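Acidocalcisomal pyrophosphatase (Trypanosoma brucei brucei, PDB 5C5V) probably hydrolyses inorganic diphosphate to phosphate in a magnesium-dependent pyrophosphatase domain, joined here to an EF-hand-type helical domain. Local coordinates at residues G22-L36 with M48-F61. Residues are numbered along the deposited sequence; the frame is centred on the assembly and turned at random.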
loop_
_atom_site.group_PDB
_atom_site.type_symbol
_atom_site.label_atom_id
_atom_site.label_comp_id
_atom_site.label_asym_id
_atom_site.label_seq_id
_atom_site.Cartn_x
_atom_site.Cartn_y
_atom_site.Cartn_z
ATOM N N GLY A 22 4.239 38.592 -19.037
ATOM C CA GLY A 22 3.241 38.799 -20.069
ATOM C C GLY A 22 3.741 39.671 -21.216
ATOM O O GLY A 22 3.037 39.859 -22.211
ATOM N N TYR A 23 4.957 40.199 -21.099
ATOM C CA TYR A 23 5.504 41.064 -22.145
ATOM C C TYR A 23 7.033 41.010 -22.193
ATOM O O TYR A 23 7.674 40.447 -21.307
ATOM C CB TYR A 23 5.033 42.510 -21.932
ATOM C CG TYR A 23 5.456 43.081 -20.600
ATOM C CD1 TYR A 23 6.577 43.884 -20.484
ATOM C CD2 TYR A 23 4.724 42.804 -19.449
ATOM C CE1 TYR A 23 6.958 44.398 -19.251
ATOM C CE2 TYR A 23 5.102 43.301 -18.220
ATOM C CZ TYR A 23 6.214 44.091 -18.125
ATOM O OH TYR A 23 6.574 44.584 -16.891
ATOM N N LEU A 24 7.614 41.592 -23.237
ATOM C CA LEU A 24 9.062 41.633 -23.363
ATOM C C LEU A 24 9.586 42.954 -22.842
ATOM O O LEU A 24 9.210 44.008 -23.357
ATOM C CB LEU A 24 9.496 41.457 -24.818
ATOM C CG LEU A 24 9.317 40.073 -25.456
ATOM C CD1 LEU A 24 9.750 40.107 -26.920
ATOM C CD2 LEU A 24 9.975 38.931 -24.665
ATOM N N THR A 25 10.471 42.908 -21.852
ATOM C CA THR A 25 11.158 44.118 -21.403
ATOM C C THR A 25 12.060 44.634 -22.530
ATOM O O THR A 25 12.298 43.921 -23.502
ATOM C CB THR A 25 11.986 43.857 -20.126
ATOM O OG1 THR A 25 13.046 42.942 -20.424
ATOM C CG2 THR A 25 11.119 43.219 -19.038
ATOM N N PRO A 26 12.538 45.882 -22.429
ATOM C CA PRO A 26 13.421 46.393 -23.483
ATOM C C PRO A 26 14.655 45.514 -23.688
ATOM O O PRO A 26 15.016 45.232 -24.829
ATOM C CB PRO A 26 13.806 47.795 -22.980
ATOM C CG PRO A 26 12.655 48.194 -22.114
ATOM C CD PRO A 26 12.202 46.920 -21.440
ATOM N N ASP A 27 15.299 45.113 -22.597
ATOM C CA ASP A 27 16.460 44.231 -22.663
ATOM C C ASP A 27 16.095 42.921 -23.366
ATOM O O ASP A 27 16.877 42.366 -24.134
ATOM C CB ASP A 27 16.984 43.917 -21.256
ATOM C CG ASP A 27 17.545 45.141 -20.546
ATOM O OD1 ASP A 27 18.060 46.056 -21.213
ATOM O OD2 ASP A 27 17.481 45.173 -19.297
ATOM N N LYS A 28 14.900 42.427 -23.090
ATOM C CA LYS A 28 14.442 41.185 -23.693
ATOM C C LYS A 28 14.162 41.361 -25.185
ATOM O O LYS A 28 14.313 40.425 -25.964
ATOM C CB LYS A 28 13.202 40.680 -22.971
ATOM C CG LYS A 28 13.515 40.094 -21.600
ATOM C CD LYS A 28 14.591 39.032 -21.716
ATOM C CE LYS A 28 15.302 38.802 -20.395
ATOM N NZ LYS A 28 16.244 37.666 -20.532
ATOM N N VAL A 29 13.763 42.565 -25.572
ATOM C CA VAL A 29 13.501 42.860 -26.972
ATOM C C VAL A 29 14.792 42.795 -27.773
ATOM O O VAL A 29 14.834 42.179 -28.838
ATOM C CB VAL A 29 12.853 44.244 -27.150
ATOM C CG1 VAL A 29 13.148 44.793 -28.543
ATOM C CG2 VAL A 29 11.357 44.156 -26.919
ATOM N N GLU A 30 15.852 43.402 -27.248
ATOM C CA GLU A 30 17.145 43.327 -27.902
ATOM C C GLU A 30 17.646 41.881 -27.973
ATOM O O GLU A 30 18.230 41.470 -28.978
ATOM C CB GLU A 30 18.169 44.214 -27.190
ATOM C CG GLU A 30 17.784 45.691 -27.121
ATOM C CD GLU A 30 18.946 46.608 -27.429
ATOM O OE1 GLU A 30 18.941 47.782 -26.975
ATOM O OE2 GLU A 30 19.872 46.169 -28.155
ATOM N N GLU A 31 17.404 41.111 -26.916
ATOM C CA GLU A 31 17.890 39.736 -26.847
ATOM C C GLU A 31 17.200 38.774 -27.812
ATOM O O GLU A 31 17.839 37.884 -28.359
ATOM C CB GLU A 31 17.748 39.192 -25.428
ATOM C CG GLU A 31 18.948 39.507 -24.556
ATOM C CD GLU A 31 18.617 39.456 -23.079
ATOM O OE1 GLU A 31 18.017 38.458 -22.627
ATOM O OE2 GLU A 31 18.962 40.421 -22.374
ATOM N N VAL A 32 15.897 38.932 -27.995
ATOM C CA VAL A 32 15.179 38.057 -28.900
ATOM C C VAL A 32 15.594 38.392 -30.350
ATOM O O VAL A 32 15.596 37.514 -31.212
ATOM C CB VAL A 32 13.653 38.166 -28.706
ATOM C CG1 VAL A 32 13.144 39.478 -29.230
ATOM C CG2 VAL A 32 12.950 37.023 -29.406
ATOM N N CYS A 33 15.980 39.650 -30.589
ATOM C CA CYS A 33 16.484 40.081 -31.891
ATOM C C CYS A 33 17.892 39.552 -32.157
ATOM O O CYS A 33 18.191 39.095 -33.255
ATOM C CB CYS A 33 16.487 41.614 -32.005
ATOM S SG CYS A 33 14.849 42.341 -32.191
ATOM N N ARG A 34 18.757 39.621 -31.152
ATOM C CA ARG A 34 20.075 39.010 -31.252
ATOM C C ARG A 34 19.963 37.496 -31.498
ATOM O O ARG A 34 20.820 36.905 -32.150
ATOM C CB ARG A 34 20.885 39.279 -29.982
ATOM C CG ARG A 34 22.328 38.809 -30.046
ATOM N N TYR A 35 18.908 36.868 -30.984
ATOM C CA TYR A 35 18.733 35.434 -31.165
ATOM C C TYR A 35 18.145 35.089 -32.542
ATOM O O TYR A 35 18.694 34.259 -33.265
ATOM C CB TYR A 35 17.848 34.851 -30.058
ATOM C CG TYR A 35 17.397 33.428 -30.309
ATOM C CD1 TYR A 35 18.297 32.371 -30.243
ATOM C CD2 TYR A 35 16.072 33.139 -30.590
ATOM C CE1 TYR A 35 17.894 31.067 -30.472
ATOM C CE2 TYR A 35 15.659 31.842 -30.813
ATOM C CZ TYR A 35 16.573 30.810 -30.753
ATOM O OH TYR A 35 16.155 29.516 -30.980
ATOM N N LEU A 36 17.027 35.716 -32.896
ATOM C CA LEU A 36 16.382 35.470 -34.185
ATOM C C LEU A 36 17.324 35.826 -35.331
ATOM O O LEU A 36 17.314 35.191 -36.382
ATOM C CB LEU A 36 15.091 36.276 -34.290
ATOM C CG LEU A 36 13.951 35.738 -33.419
ATOM C CD1 LEU A 36 12.763 36.669 -33.484
ATOM C CD2 LEU A 36 13.547 34.338 -33.868
ATOM N N MET A 48 14.477 44.186 -38.562
ATOM C CA MET A 48 13.743 43.442 -37.543
ATOM C C MET A 48 13.631 44.167 -36.195
ATOM O O MET A 48 12.529 44.356 -35.687
ATOM C CB MET A 48 14.391 42.070 -37.352
ATOM C CG MET A 48 13.954 41.325 -36.111
ATOM S SD MET A 48 14.573 39.641 -36.164
ATOM C CE MET A 48 16.335 39.896 -36.266
ATOM N N LYS A 49 14.757 44.573 -35.615
ATOM C CA LYS A 49 14.724 45.292 -34.344
ATOM C C LYS A 49 13.996 46.638 -34.473
ATOM O O LYS A 49 13.346 47.106 -33.532
ATOM C CB LYS A 49 16.134 45.515 -33.787
ATOM C CG LYS A 49 16.110 46.121 -32.372
ATOM C CD LYS A 49 17.500 46.360 -31.815
ATOM C CE LYS A 49 18.004 45.132 -31.071
ATOM N NZ LYS A 49 19.319 45.397 -30.416
ATOM N N ALA A 50 14.134 47.281 -35.622
ATOM C CA ALA A 50 13.418 48.527 -35.837
ATOM C C ALA A 50 11.914 48.248 -35.842
ATOM O O ALA A 50 11.138 49.014 -35.279
ATOM C CB ALA A 50 13.856 49.190 -37.150
ATOM N N GLU A 51 11.514 47.153 -36.483
ATOM C CA GLU A 51 10.107 46.779 -36.561
ATOM C C GLU A 51 9.482 46.484 -35.188
ATOM O O GLU A 51 8.325 46.834 -34.936
ATOM C CB GLU A 51 9.927 45.565 -37.483
ATOM C CG GLU A 51 9.945 45.877 -38.976
ATOM C CD GLU A 51 9.860 44.622 -39.835
ATOM O OE1 GLU A 51 9.461 43.571 -39.293
ATOM O OE2 GLU A 51 10.180 44.673 -41.048
ATOM N N ILE A 52 10.235 45.830 -34.308
ATOM C CA ILE A 52 9.699 45.446 -33.015
ATOM C C ILE A 52 9.665 46.657 -32.084
ATOM O O ILE A 52 8.716 46.830 -31.331
ATOM C CB ILE A 52 10.500 44.278 -32.382
ATOM C CG1 ILE A 52 10.241 42.985 -33.163
ATOM C CG2 ILE A 52 10.091 44.067 -30.928
ATOM C CD1 ILE A 52 11.257 41.906 -32.929
ATOM N N ASN A 53 10.679 47.512 -32.144
ATOM C CA ASN A 53 10.638 48.756 -31.378
ATOM C C ASN A 53 9.429 49.633 -31.722
ATOM O O ASN A 53 8.861 50.297 -30.842
ATOM C CB ASN A 53 11.905 49.583 -31.620
ATOM C CG ASN A 53 13.142 48.968 -31.003
ATOM O OD1 ASN A 53 13.054 48.154 -30.076
ATOM N ND2 ASN A 53 14.317 49.382 -31.501
ATOM N N ALA A 54 9.036 49.626 -32.995
ATOM C CA ALA A 54 7.914 50.438 -33.459
ATOM C C ALA A 54 6.553 49.860 -33.081
ATOM O O ALA A 54 5.524 50.379 -33.514
ATOM C CB ALA A 54 7.988 50.616 -34.954
ATOM N N ILE A 55 6.541 48.787 -32.295
ATOM C CA ILE A 55 5.281 48.262 -31.777
ATOM C C ILE A 55 4.840 49.172 -30.643
ATOM O O ILE A 55 5.676 49.780 -29.964
ATOM C CB ILE A 55 5.397 46.810 -31.276
ATOM C CG1 ILE A 55 5.644 45.862 -32.446
ATOM C CG2 ILE A 55 4.131 46.387 -30.558
ATOM C CD1 ILE A 55 5.483 44.410 -32.083
ATOM N N ASP A 56 3.532 49.299 -30.458
ATOM C CA ASP A 56 3.014 50.280 -29.514
ATOM C C ASP A 56 2.745 49.631 -28.160
ATOM O O ASP A 56 1.974 48.688 -28.066
ATOM C CB ASP A 56 1.754 50.954 -30.077
ATOM C CG ASP A 56 1.016 51.776 -29.035
ATOM O OD1 ASP A 56 1.273 52.991 -28.936
ATOM O OD2 ASP A 56 0.171 51.199 -28.308
ATOM N N GLY A 57 3.375 50.159 -27.114
ATOM C CA GLY A 57 3.174 49.662 -25.767
ATOM C C GLY A 57 3.976 48.406 -25.482
ATOM O O GLY A 57 5.057 48.219 -26.040
ATOM N N HIS A 58 3.450 47.543 -24.621
ATOM C CA HIS A 58 4.166 46.338 -24.237
ATOM C C HIS A 58 4.108 45.279 -25.321
ATOM O O HIS A 58 3.038 44.981 -25.860
ATOM C CB HIS A 58 3.594 45.755 -22.938
ATOM C CG HIS A 58 3.813 46.616 -21.736
ATOM N ND1 HIS A 58 3.337 46.282 -20.485
ATOM C CD2 HIS A 58 4.471 47.790 -21.585
ATOM C CE1 HIS A 58 3.684 47.217 -19.620
ATOM N NE2 HIS A 58 4.376 48.141 -20.260
ATOM N N VAL A 59 5.257 44.688 -25.625
ATOM C CA VAL A 59 5.299 43.595 -26.583
ATOM C C VAL A 59 4.757 42.324 -25.942
ATOM O O VAL A 59 5.518 41.496 -25.442
ATOM C CB VAL A 59 6.720 43.355 -27.100
ATOM C CG1 VAL A 59 6.725 42.240 -28.119
ATOM C CG2 VAL A 59 7.274 44.631 -27.708
ATOM N N THR A 60 3.437 42.176 -25.959
ATOM C CA THR A 60 2.801 40.955 -25.480
ATOM C C THR A 60 3.124 39.831 -26.450
ATOM O O THR A 60 3.653 40.086 -27.523
ATOM C CB THR A 60 1.275 41.126 -25.363
ATOM O OG1 THR A 60 0.713 41.332 -26.672
ATOM C CG2 THR A 60 0.955 42.334 -24.483
ATOM N N PHE A 61 2.823 38.588 -26.095
ATOM C CA PHE A 61 3.088 37.520 -27.047
ATOM C C PHE A 61 2.231 37.743 -28.287
ATOM O O PHE A 61 2.675 37.526 -29.422
ATOM C CB PHE A 61 2.808 36.131 -26.482
ATOM C CG PHE A 61 2.793 35.066 -27.538
ATOM C CD1 PHE A 61 3.935 34.801 -28.278
ATOM C CD2 PHE A 61 1.640 34.355 -27.821
ATOM C CE1 PHE A 61 3.934 33.839 -29.276
ATOM C CE2 PHE A 61 1.633 33.389 -28.817
ATOM C CZ PHE A 61 2.784 33.131 -29.544
#
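Tyr23 and His58 stack their rings face to face, with centroids 4.3 Å apart and planes inclined at 24°. The imidazole lies over the phenol ring with ND1 above its centre, while Tyr23 CD1 comes over the outer part of the histidine ring. Next to this pair, residues 23-24 and 59-60 pair loosely, antiparallel, and Leu24 N donates to Val59 O at 3.0 Å. Their side chains also touch, Leu24 CD1 meeting Val59 CG1 at 3.9 Å. Such a short two-stranded link between helix-loop-helix units is the hallmark of paired EF-hands, consistent with the EF-hand character of this N-terminal region, far from the magnesium and imidodiphosphate site. Helix 26-36 and the 48-53 end of helix 43-53 are roughly antiparallel, their axes at 149°. Val29 places CG1 against Ile52 CG2 and CG2 near Val59, bridging helix and strand. Cys33 SG settles over the opposing backbone, 3.7 Å from Lys49 CA, and also meets Ile52 CD1. Met48 is extended through its first two torsions, which carry SD out to Leu36 CB (3.9 Å), and a bend at chi3 (59°) turns CE onto Cys33 O at 3.6 Å; Trp67 of helix 61-69 packs on both Met48 and Leu36. At the exposed margin, Lys49 bends across Glu30 to form a salt bridge, but the 2.5 Å between Lys49 NZ and Glu30 OE2 is implausibly short, leaving its exact geometry doubtful.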